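Local atomic coordinates of extracellular solute-binding protein family 1 (Arthrobacter chlorophenolicus, PDB entry 4R2F), a protein that probably captures sugars such as the bound laminaribiose outside the cell and delivers them to a membrane transporter, as a family 1 extracellular solute-binding protein. Residues L208-M213 against G218-K223; F240-V245 against T412-A417. All blocks are in the same frame, centred on the assembly; numbering follows the deposited sequence.

Contact 1 of 2, residues L208-M213 against G218-K223; sequences LMIMMM and GGVFTK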
loop_
_atom_site.group_PDB
_atom_site.type_symbol
_atom_site.label_atom_id
_atom_site.label_comp_id
_atom_site.label_asym_id
_atom_site.label_seq_id
_atom_site.Cartn_x
_atom_site.Cartn_y
_atom_site.Cartn_z
ATOM N N LEU A 208 -6.873 4.998 3.852
ATOM C CA LEU A 208 -7.950 5.904 3.587
ATOM C C LEU A 208 -7.750 7.204 4.362
ATOM O O LEU A 208 -7.975 8.264 3.821
ATOM C CB LEU A 208 -9.289 5.267 3.969
ATOM C CG LEU A 208 -10.529 6.087 3.659
ATOM C CD1 LEU A 208 -10.609 6.516 2.191
ATOM C CD2 LEU A 208 -11.771 5.314 4.072
ATOM N N MET A 209 -7.346 7.120 5.626
ATOM C CA MET A 209 -7.204 8.339 6.470
ATOM C C MET A 209 -6.231 9.288 5.758
ATOM O O MET A 209 -6.559 10.455 5.455
ATOM C CB MET A 209 -6.703 8.002 7.885
ATOM C CG MET A 209 -7.630 7.165 8.787
ATOM S SD MET A 209 -9.284 7.815 9.114
ATOM C CE MET A 209 -10.251 6.937 7.903
ATOM N N ILE A 210 -5.078 8.739 5.396
ATOM C CA ILE A 210 -4.028 9.525 4.772
ATOM C C ILE A 210 -4.394 9.898 3.349
ATOM O O ILE A 210 -4.164 11.037 2.951
ATOM C CB ILE A 210 -2.656 8.816 4.771
ATOM C CG1 ILE A 210 -2.287 8.312 6.164
ATOM C CG2 ILE A 210 -1.568 9.766 4.245
ATOM C CD1 ILE A 210 -2.140 9.393 7.200
ATOM N N MET A 211 -4.981 8.979 2.580
ATOM C CA MET A 211 -5.440 9.349 1.218
ATOM C C MET A 211 -6.368 10.546 1.228
ATOM O O MET A 211 -6.239 11.429 0.352
ATOM C CB MET A 211 -6.116 8.212 0.433
ATOM C CG MET A 211 -6.474 8.636 -1.013
ATOM S SD MET A 211 -8.107 9.418 -1.120
ATOM C CE MET A 211 -9.101 7.953 -1.432
ATOM N N MET A 212 -7.295 10.605 2.193
ATOM C CA MET A 212 -8.250 11.718 2.160
ATOM C C MET A 212 -7.600 13.040 2.552
ATOM O O MET A 212 -7.962 14.093 1.998
ATOM C CB MET A 212 -9.507 11.449 2.991
ATOM C CG MET A 212 -10.344 10.284 2.452
ATOM S SD MET A 212 -11.122 10.556 0.845
ATOM C CE MET A 212 -12.463 11.537 1.435
ATOM N N MET A 213 -6.639 12.991 3.459
ATOM C CA MET A 213 -5.834 14.191 3.786
ATOM C C MET A 213 -5.116 14.653 2.510
ATOM O O MET A 213 -5.184 15.823 2.140
ATOM C CB MET A 213 -4.814 13.907 4.913
ATOM C CG MET A 213 -5.390 13.644 6.314
ATOM S SD MET A 213 -4.121 13.177 7.513
ATOM C CE MET A 213 -5.003 12.062 8.539
ATOM N N GLY A 218 -3.689 18.214 2.002
ATOM C CA GLY A 218 -3.062 18.082 3.320
ATOM C C GLY A 218 -1.967 17.064 3.329
ATOM O O GLY A 218 -1.265 16.903 2.340
ATOM N N GLY A 219 -1.814 16.390 4.463
ATOM C CA GLY A 219 -0.756 15.419 4.670
ATOM C C GLY A 219 -0.213 15.458 6.061
ATOM O O GLY A 219 -0.444 16.412 6.802
ATOM N N VAL A 220 0.500 14.411 6.441
ATOM C CA VAL A 220 1.062 14.347 7.776
ATOM C C VAL A 220 2.212 15.349 7.981
ATOM O O VAL A 220 2.459 15.787 9.111
ATOM C CB VAL A 220 1.542 12.918 8.097
ATOM C CG1 VAL A 220 2.293 12.887 9.413
ATOM C CG2 VAL A 220 0.363 11.940 8.094
ATOM N N PHE A 221 2.911 15.698 6.901
ATOM C CA PHE A 221 4.143 16.478 7.002
ATOM C C PHE A 221 4.092 17.776 6.205
ATOM O O PHE A 221 3.330 17.918 5.232
ATOM C CB PHE A 221 5.368 15.664 6.538
ATOM C CG PHE A 221 5.547 14.357 7.237
ATOM C CD1 PHE A 221 5.011 13.178 6.704
ATOM C CD2 PHE A 221 6.303 14.273 8.395
ATOM C CE1 PHE A 221 5.199 11.966 7.360
ATOM C CE2 PHE A 221 6.492 13.069 9.034
ATOM C CZ PHE A 221 5.943 11.909 8.518
ATOM N N THR A 222 4.925 18.738 6.627
ATOM C CA THR A 222 5.201 19.932 5.821
ATOM C C THR A 222 6.123 19.561 4.667
ATOM O O THR A 222 6.776 18.500 4.697
ATOM C CB THR A 222 5.950 21.016 6.638
ATOM O OG1 THR A 222 7.175 20.470 7.151
ATOM C CG2 THR A 222 5.102 21.536 7.783
ATOM N N LYS A 223 6.208 20.460 3.687
ATOM C CA LYS A 223 7.222 20.397 2.613
ATOM C C LYS A 223 8.629 20.002 3.083
ATOM O O LYS A 223 9.339 19.269 2.381
ATOM C CB LYS A 223 7.285 21.741 1.896
ATOM C CG LYS A 223 6.193 21.940 0.858
ATOM C CD LYS A 223 6.762 21.904 -0.549
ATOM C CE LYS A 223 7.537 23.179 -0.838
ATOM N NZ LYS A 223 7.799 23.320 -2.289
#
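Ile-210 meets Val-220 because CG1 of the isoleucine lies anti to its own carbonyl carbon, chi1 -51°, and chi2 then carries CD1 out from the helix. Val-220 keeps CG1 anti to its backbone N and CG2 beside that nitrogen, and the CG2 branch receives the methyl: Ile-210 CD1 lies 3.7 Å from Val-220 CG2, the closest side-chain approach between 208-213 and 218-223. The two side chains cross at a slant, so the touch is methyl against methyl rather than a long run of parallel carbons.

At the other end of the contact, the C-terminal end of helix 204-215 meets the loop that follows it, within the helical packing of one lobe of the solute-binding fold. Gly-218 N donates to Met-213 O over 2.8 Å. The bond is short, but it is bent at the hydrogen (144°), and the nitrogen stands 36° out of the carbonyl plane. Met-213 starts its side chain toward the loop, and its CB comes to 3.9 Å from Gly-219 N; the end of the side chain then leads away from the loop, and the side chain also packs on Phe-403 of helix 398-408. Gly-218 and Gly-219 bring bare backbone up to the end of the helix, Gly-219 in an extended conformation with positive phi.

Beyond the two segments, Gly-219 O accepts from Asn-234 ND2, and Val-220 also rests on Leu-227. All five touching residues are buried. One polar bond thus fixes the start of the loop against the last turn of the helix, giving a buried amide and a buried carbonyl a partner in each other, while the Ile-210 and Val-220 methyls add an apolar touch farther on; the side chain of Ile-210 is about 9 Å from a bound glucose unit.

Contact 2 of 2, residues F240-V245 against T412-A417; sequences FLLELV and TDAKSA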
loop_
_atom_site.group_PDB
_atom_site.type_symbol
_atom_site.label_atom_id
_atom_site.label_comp_id
_atom_site.label_asym_id
_atom_site.label_seq_id
_atom_site.Cartn_x
_atom_site.Cartn_y
_atom_site.Cartn_z
ATOM N N PHE A 240 -14.908 15.250 7.023
ATOM C CA PHE A 240 -15.671 14.646 5.956
ATOM C C PHE A 240 -15.867 13.141 6.199
ATOM O O PHE A 240 -16.967 12.621 6.029
ATOM C CB PHE A 240 -15.020 14.917 4.615
ATOM C CG PHE A 240 -15.759 14.316 3.477
ATOM C CD1 PHE A 240 -17.018 14.797 3.116
ATOM C CD2 PHE A 240 -15.216 13.255 2.767
ATOM C CE1 PHE A 240 -17.721 14.233 2.069
ATOM C CE2 PHE A 240 -15.914 12.699 1.701
ATOM C CZ PHE A 240 -17.167 13.178 1.363
ATOM N N LEU A 241 -14.807 12.471 6.616
ATOM C CA LEU A 241 -14.890 11.065 6.976
ATOM C C LEU A 241 -15.899 10.838 8.104
ATOM O O LEU A 241 -16.737 9.948 8.025
ATOM C CB LEU A 241 -13.513 10.539 7.355
ATOM C CG LEU A 241 -12.595 10.389 6.128
ATOM C CD1 LEU A 241 -11.124 10.342 6.491
ATOM C CD2 LEU A 241 -12.988 9.169 5.316
ATOM N N LEU A 242 -15.837 11.660 9.140
ATOM C CA LEU A 242 -16.833 11.588 10.222
ATOM C C LEU A 242 -18.263 11.771 9.737
ATOM O O LEU A 242 -19.174 11.113 10.238
ATOM C CB LEU A 242 -16.528 12.617 11.291
ATOM C CG LEU A 242 -15.268 12.342 12.093
ATOM C CD1 LEU A 242 -14.893 13.583 12.920
ATOM C CD2 LEU A 242 -15.469 11.127 12.987
ATOM N N GLU A 243 -18.454 12.625 8.734
ATOM C CA GLU A 243 -19.745 12.811 8.140
ATOM C C GLU A 243 -20.161 11.572 7.342
ATOM O O GLU A 243 -21.318 11.201 7.353
ATOM C CB GLU A 243 -19.718 14.029 7.233
ATOM C CG GLU A 243 -21.073 14.643 6.978
ATOM C CD GLU A 243 -20.979 15.853 6.067
ATOM O OE1 GLU A 243 -22.035 16.399 5.692
ATOM O OE2 GLU A 243 -19.850 16.257 5.708
ATOM N N LEU A 244 -19.239 10.957 6.610
ATOM C CA LEU A 244 -19.555 9.686 5.960
ATOM C C LEU A 244 -19.962 8.607 6.987
ATOM O O LEU A 244 -20.914 7.843 6.750
ATOM C CB LEU A 244 -18.395 9.189 5.128
ATOM C CG LEU A 244 -17.990 10.017 3.923
ATOM C CD1 LEU A 244 -16.880 9.282 3.203
ATOM C CD2 LEU A 244 -19.162 10.270 3.000
ATOM N N VAL A 245 -19.274 8.586 8.137
ATOM C CA VAL A 245 -19.594 7.660 9.235
ATOM C C VAL A 245 -20.968 7.931 9.857
ATOM O O VAL A 245 -21.761 6.994 10.042
ATOM C CB VAL A 245 -18.511 7.638 10.338
ATOM C CG1 VAL A 245 -18.955 6.792 11.535
ATOM C CG2 VAL A 245 -17.186 7.081 9.796
ATOM N N THR A 412 -14.919 10.592 18.514
ATOM C CA THR A 412 -14.614 11.942 18.954
ATOM C C THR A 412 -14.627 12.892 17.774
ATOM O O THR A 412 -14.926 12.491 16.650
ATOM C CB THR A 412 -13.283 11.999 19.729
ATOM O OG1 THR A 412 -13.193 13.268 20.386
ATOM C CG2 THR A 412 -12.095 11.829 18.799
ATOM N N ASP A 413 -14.358 14.164 18.043
ATOM C CA ASP A 413 -14.371 15.180 17.001
ATOM C C ASP A 413 -13.006 15.210 16.273
ATOM O O ASP A 413 -12.010 14.653 16.753
ATOM C CB ASP A 413 -14.707 16.556 17.579
ATOM C CG ASP A 413 -13.628 17.063 18.505
ATOM O OD1 ASP A 413 -13.566 16.602 19.669
ATOM O OD2 ASP A 413 -12.825 17.899 18.055
ATOM N N ALA A 414 -12.993 15.855 15.119
ATOM C CA ALA A 414 -11.844 15.781 14.191
ATOM C C ALA A 414 -10.568 16.306 14.831
ATOM O O ALA A 414 -9.526 15.635 14.843
ATOM C CB ALA A 414 -12.171 16.552 12.917
ATOM N N LYS A 415 -10.670 17.504 15.397
ATOM C CA LYS A 415 -9.528 18.123 16.090
ATOM C C LYS A 415 -8.978 17.248 17.199
ATOM O O LYS A 415 -7.759 17.069 17.291
ATOM C CB LYS A 415 -9.900 19.522 16.626
ATOM C CG LYS A 415 -9.725 20.633 15.596
ATOM C CD LYS A 415 -10.780 21.729 15.679
ATOM C CE LYS A 415 -10.352 22.943 14.867
ATOM N NZ LYS A 415 -11.511 23.730 14.373
ATOM N N SER A 416 -9.853 16.662 18.024
ATOM C CA SER A 416 -9.383 15.785 19.107
ATOM C C SER A 416 -8.670 14.538 18.580
ATOM O O SER A 416 -7.643 14.115 19.120
ATOM C CB SER A 416 -10.539 15.355 20.041
ATOM O OG SER A 416 -11.222 16.492 20.595
ATOM N N ALA A 417 -9.262 13.904 17.583
ATOM C CA ALA A 417 -8.670 12.693 17.006
ATOM C C ALA A 417 -7.259 13.001 16.449
ATOM O O ALA A 417 -6.307 12.294 16.736
ATOM C CB ALA A 417 -9.577 12.148 15.929
#
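The N-terminal end of helix 414-428, the last helix of the chain, packs here against the side of helix 232-246; between 240-245 and 412-417 the contact is made from the helix 232-246 side by Leu-242. This leucine points toward the incoming turn, with CG anti to its carbonyl carbon (chi1 -69°). Its CD1 reaches Ala-414 N at 3.7 Å and Ala-414 CB at 4.0 Å, so one methyl covers both the backbone and the small side chain of the first helical residue. The second branch is also used: Leu-242 CD2 lies 3.9 Å from Thr-412 O. Both methyls lie against that carbonyl oxygen, and CD1 continues to Ala-414, so the touch is mainly with backbone. The nearest CA atoms, those of Leu-242 and Ala-414, are 7.6 Å apart, a spacing bridged by the leucine and the short alanine.

The turn that receives the leucine is shaped from within. Asp-413 is the N-cap, its side chain starting away from helix 232-246. Ser-416 N donates to Asp-413 OD2 at 3.2 Å, and although the N-H...O angle is a fairly straight 158°, the nitrogen lies well above the carboxylate plane, 56° out of it. Ser-416 OG meets the other oxygen, Asp-413 OD1, on its syn side, somewhat out of the carboxylate plane; the modelled distance is unusually short and its exact length is to be taken with reserve.

Within the same turn, Ala-417 packs on Phe-403 and Thr-406 of helix 398-408, and Thr-412 also touches Thr-406. The chemistry is consequently divided: dispersion contacts from Leu-242 join the two segments, whereas the polar cap organises the first turn. The carboxylate at the helix start would also be expected to interact favourably with the helix dipole.

Overall arrangement
Contact 1 is the deeper: its touching residues are all buried and its centre is about 14 Å from the chain centre, against about 23 Å for contact 2, which is only partly buried and includes the exposed Asp-413. Their centres are about 15 Å apart, and helices 204-215 and 232-246, consecutive in the chain, connect them directly: Met-212 CE lies 3.5 Å from Phe-240 CD2, and Met-209 CE 3.8 Å from Leu-241 CD1. Helix 398-408 borders both. Contact 1 is local in sequence and includes a backbone bond between its segments; contact 2 joins segments 167 residues apart through apolar touches, its polar bonds staying within 412-417.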